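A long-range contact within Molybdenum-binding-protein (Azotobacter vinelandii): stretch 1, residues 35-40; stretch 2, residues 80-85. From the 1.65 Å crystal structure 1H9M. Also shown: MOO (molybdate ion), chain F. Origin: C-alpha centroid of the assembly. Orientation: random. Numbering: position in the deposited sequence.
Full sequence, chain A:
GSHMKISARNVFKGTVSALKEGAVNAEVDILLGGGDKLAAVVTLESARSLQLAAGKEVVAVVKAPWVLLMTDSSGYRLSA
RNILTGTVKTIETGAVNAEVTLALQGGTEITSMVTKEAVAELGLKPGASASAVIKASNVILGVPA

Stretch 1, residues 35-40: GDKLAA
Stretch 2 (80-85) ARNILT

Two nearly antiparallel strands of one chain meet here through a side-chain amide, with Asn82 taking up the backbone of Ala39 in place of a direct main-chain ladder. Strand 37-40 and strand 82-85 run at 154° to each other and their axes approach to 6.9 Å. In register, Leu38 pairs with Asn82, CA atoms 5.4 Å apart, Ala39 lies by Arg81 at 6.1 Å between CA atoms, and Asp36 lies by Leu84 at 7.2 Å between CA atoms. Residues 37-40 are extended, with phi from -118 to -133° and psi from 144 to 153°; Asn82 is at -111/105°, whereas Arg81, just before the strand, turns at -73/-20°.

The CA-to-CB bond of Asn82 points toward stretch 1, and its m rotamer (chi1 -57°, chi2 -50°) presents both ends of the amide to one residue. Ala39 N donates to Asn82 OD1 at 2.6 Å (154°), and Asn82 ND2 donates to Ala39 O at 2.9 Å (166°), so the side chain mimics the paired donor and acceptor of a neighbouring strand. Asn82 OD1 also lies 3.1 Å from Leu38 CA.

Beside this pair, Leu38 (m, t) and Leu84 (m, t) start sideways, but their ends come nearer to the other stretch, and Leu38 CD2 meets Leu84 CD1 at 4.1 Å in an apolar contact. Leu84 CD2 also lies 3.5 Å from Asp36 OD1. Asp36 (chi1 -73°, m; chi2 -68°), in the loop before strand 37-40, is linked to strand 82-85 by a water, which donates to Asp36 OD1 and accepts from Thr85 N, each at 2.9 Å.

Near the other end, Arg81 folds through m, m, m (chi4 -76°), which brings one face of its guanidinium against Ala39 CB, 3.8 Å from Arg81 NH2. Its backbone serves the ligand: Arg81 N donates to molybdate O1 at 2.9 Å.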

ATOM      1  N   GLY A  35     -12.293  21.280   7.703  1.00 53.71           N
ATOM      2  CA  GLY A  35     -11.549  21.853   6.637  1.00 48.84           C
ATOM      3  C   GLY A  35     -10.675  21.107   5.656  1.00 44.91           C
ATOM      4  O   GLY A  35     -10.327  21.581   4.561  1.00 45.35           O
ATOM      5  N   ASP A  36     -10.051  20.049   6.116  1.00 41.27           N
ATOM      6  CA  ASP A  36      -9.114  19.213   5.388  1.00 39.80           C
ATOM      7  C   ASP A  36      -9.778  18.582   4.172  1.00 36.09           C
ATOM      8  O   ASP A  36     -10.973  18.405   4.067  1.00 32.74           O
ATOM      9  CB  ASP A  36      -8.539  18.144   6.310  1.00 43.94           C
ATOM     10  CG  ASP A  36      -7.541  18.738   7.292  1.00 52.94           C
ATOM     11  OD1 ASP A  36      -6.465  19.175   6.822  1.00 54.35           O
ATOM     12  OD2 ASP A  36      -7.819  18.766   8.503  1.00 56.13           O
ATOM     13  N   LYS A  37      -8.922  18.287   3.199  1.00 33.95           N
ATOM     14  CA  LYS A  37      -9.339  17.695   1.948  1.00 29.54           C
ATOM     15  C   LYS A  37      -8.558  16.410   1.681  1.00 28.59           C
ATOM     16  O   LYS A  37      -7.404  16.299   2.083  1.00 31.44           O
ATOM     17  CB  LYS A  37      -9.111  18.664   0.804  1.00 35.01           C
ATOM     18  CG  LYS A  37     -10.302  19.573   0.472  1.00 44.34           C
ATOM     19  CD  LYS A  37      -9.760  20.714  -0.384  1.00 43.29           C
ATOM     20  N   LEU A  38      -9.226  15.489   0.995  1.00 27.41           N
ATOM     21  CA  LEU A  38      -8.473  14.268   0.610  1.00 24.89           C
ATOM     22  C   LEU A  38      -8.718  13.960  -0.837  1.00 25.68           C
ATOM     23  O   LEU A  38      -9.715  14.349  -1.458  1.00 25.40           O
ATOM     24  CB  LEU A  38      -8.978  13.089   1.435  1.00 24.17           C
ATOM     25  CG  LEU A  38      -8.539  12.820   2.865  1.00 31.24           C
ATOM     26  CD1 LEU A  38      -9.165  11.482   3.276  1.00 33.20           C
ATOM     27  CD2 LEU A  38      -7.038  12.781   3.064  1.00 27.95           C
ATOM     28  N   ALA A  39      -7.732  13.273  -1.524  1.00 19.55           N
ATOM     29  CA  ALA A  39      -8.117  12.718  -2.820  1.00 17.39           C
ATOM     30  C   ALA A  39      -7.954  11.165  -2.736  1.00 17.56           C
ATOM     31  O   ALA A  39      -6.942  10.772  -2.155  1.00 19.47           O
ATOM     32  CB  ALA A  39      -7.190  13.281  -3.898  1.00 19.06           C
ATOM     33  N   ALA A  40      -8.837  10.474  -3.395  1.00 15.64           N
ATOM     34  CA  ALA A  40      -8.713   9.037  -3.451  1.00 17.33           C
ATOM     35  C   ALA A  40      -8.820   8.531  -4.865  1.00 18.73           C
ATOM     36  O   ALA A  40      -9.455   9.152  -5.707  1.00 18.38           O
ATOM     37  CB  ALA A  40      -9.749   8.295  -2.630  1.00 16.22           C
ATOM     38  N   ALA A  80       2.114  12.697  -3.521  1.00 15.91           N
ATOM     39  CA  ALA A  80       1.057  12.210  -2.616  1.00 14.83           C
ATOM     40  C   ALA A  80       0.062  13.337  -2.360  1.00 16.60           C
ATOM     41  O   ALA A  80       0.390  14.437  -1.898  1.00 18.23           O
ATOM     42  CB  ALA A  80       1.718  11.797  -1.276  1.00 16.41           C
ATOM     43  N   ARG A  81      -1.171  13.081  -2.738  1.00 14.48           N
ATOM     44  CA  ARG A  81      -2.184  14.157  -2.754  1.00 16.28           C
ATOM     45  C   ARG A  81      -2.661  14.606  -1.369  1.00 22.18           C
ATOM     46  O   ARG A  81      -3.358  15.642  -1.281  1.00 23.84           O
ATOM     47  CB  ARG A  81      -3.388  13.682  -3.528  1.00 19.36           C
ATOM     48  CG  ARG A  81      -3.160  13.418  -5.046  1.00 16.71           C
ATOM     49  CD  ARG A  81      -2.973  14.812  -5.696  1.00 16.68           C
ATOM     50  NE  ARG A  81      -4.246  15.525  -5.771  1.00 20.13           N
ATOM     51  CZ  ARG A  81      -5.157  15.186  -6.693  1.00 17.30           C
ATOM     52  NH1 ARG A  81      -4.985  14.239  -7.626  1.00 18.58           N
ATOM     53  NH2 ARG A  81      -6.345  15.798  -6.672  1.00 25.94           N
ATOM     54  N   ASN A  82      -2.481  13.803  -0.332  1.00 17.21           N
ATOM     55  CA  ASN A  82      -3.077  13.977   0.980  1.00 18.68           C
ATOM     56  C   ASN A  82      -1.990  14.334   1.981  1.00 19.91           C
ATOM     57  O   ASN A  82      -1.060  13.564   2.245  1.00 18.37           O
ATOM     58  CB  ASN A  82      -3.812  12.708   1.451  1.00 18.67           C
ATOM     59  CG  ASN A  82      -4.866  12.366   0.405  1.00 25.09           C
ATOM     60  OD1 ASN A  82      -5.609  13.290   0.048  1.00 24.78           O
ATOM     61  ND2 ASN A  82      -4.841  11.184  -0.175  1.00 18.82           N
ATOM     62  N   ILE A  83      -1.958  15.641   2.383  1.00 22.41           N
ATOM     63  CA  ILE A  83      -0.933  16.034   3.359  1.00 24.97           C
ATOM     64  C   ILE A  83      -1.702  16.733   4.500  1.00 28.85           C
ATOM     65  O   ILE A  83      -2.552  17.615   4.271  1.00 29.75           O
ATOM     66  CB  ILE A  83       0.215  16.863   2.796  1.00 27.99           C
ATOM     67  CG1 ILE A  83       0.969  16.134   1.663  1.00 27.32           C
ATOM     68  CG2 ILE A  83       1.183  17.245   3.917  1.00 30.33           C
ATOM     69  CD1 ILE A  83       1.961  16.938   0.864  1.00 38.72           C
ATOM     70  N   LEU A  84      -1.709  16.133   5.689  1.00 25.35           N
ATOM     71  CA  LEU A  84      -2.584  16.578   6.783  1.00 26.29           C
ATOM     72  C   LEU A  84      -1.657  16.952   7.932  1.00 27.81           C
ATOM     73  O   LEU A  84      -0.880  16.129   8.375  1.00 23.30           O
ATOM     74  CB  LEU A  84      -3.580  15.495   7.188  1.00 27.89           C
ATOM     75  CG  LEU A  84      -4.528  14.943   6.122  1.00 34.01           C
ATOM     76  CD1 LEU A  84      -5.448  13.863   6.679  1.00 33.74           C
ATOM     77  CD2 LEU A  84      -5.376  16.070   5.546  1.00 35.15           C
ATOM     78  N   THR A  85      -1.635  18.235   8.338  1.00 27.95           N
ATOM     79  CA  THR A  85      -0.649  18.677   9.315  1.00 30.39           C
ATOM     80  C   THR A  85      -1.239  18.882  10.705  1.00 28.89           C
ATOM     81  O   THR A  85      -2.412  19.185  10.905  1.00 32.99           O
ATOM     82  CB  THR A  85       0.042  19.954   8.804  1.00 34.15           C
ATOM     83  OG1 THR A  85       0.615  19.657   7.517  1.00 36.13           O
ATOM     84  CG2 THR A  85       1.159  20.415   9.723  1.00 39.76           C
TER
HETATM   85 MO   MOO F1145      -0.457  10.337  -5.833  1.00 21.52          MO
HETATM   86  O1  MOO F1145      -1.358  10.687  -4.383  1.00 14.54           O
HETATM   87  O2  MOO F1145       1.280  10.004  -5.599  1.00 16.08           O
HETATM   88  O3  MOO F1145      -1.057   8.765  -6.480  1.00 17.71           O
HETATM   89  O4  MOO F1145      -0.770  11.464  -7.188  1.00 15.49           O
HETATM   90  O   HOH W   1      -3.672  19.989   7.255  1.00 38.59           O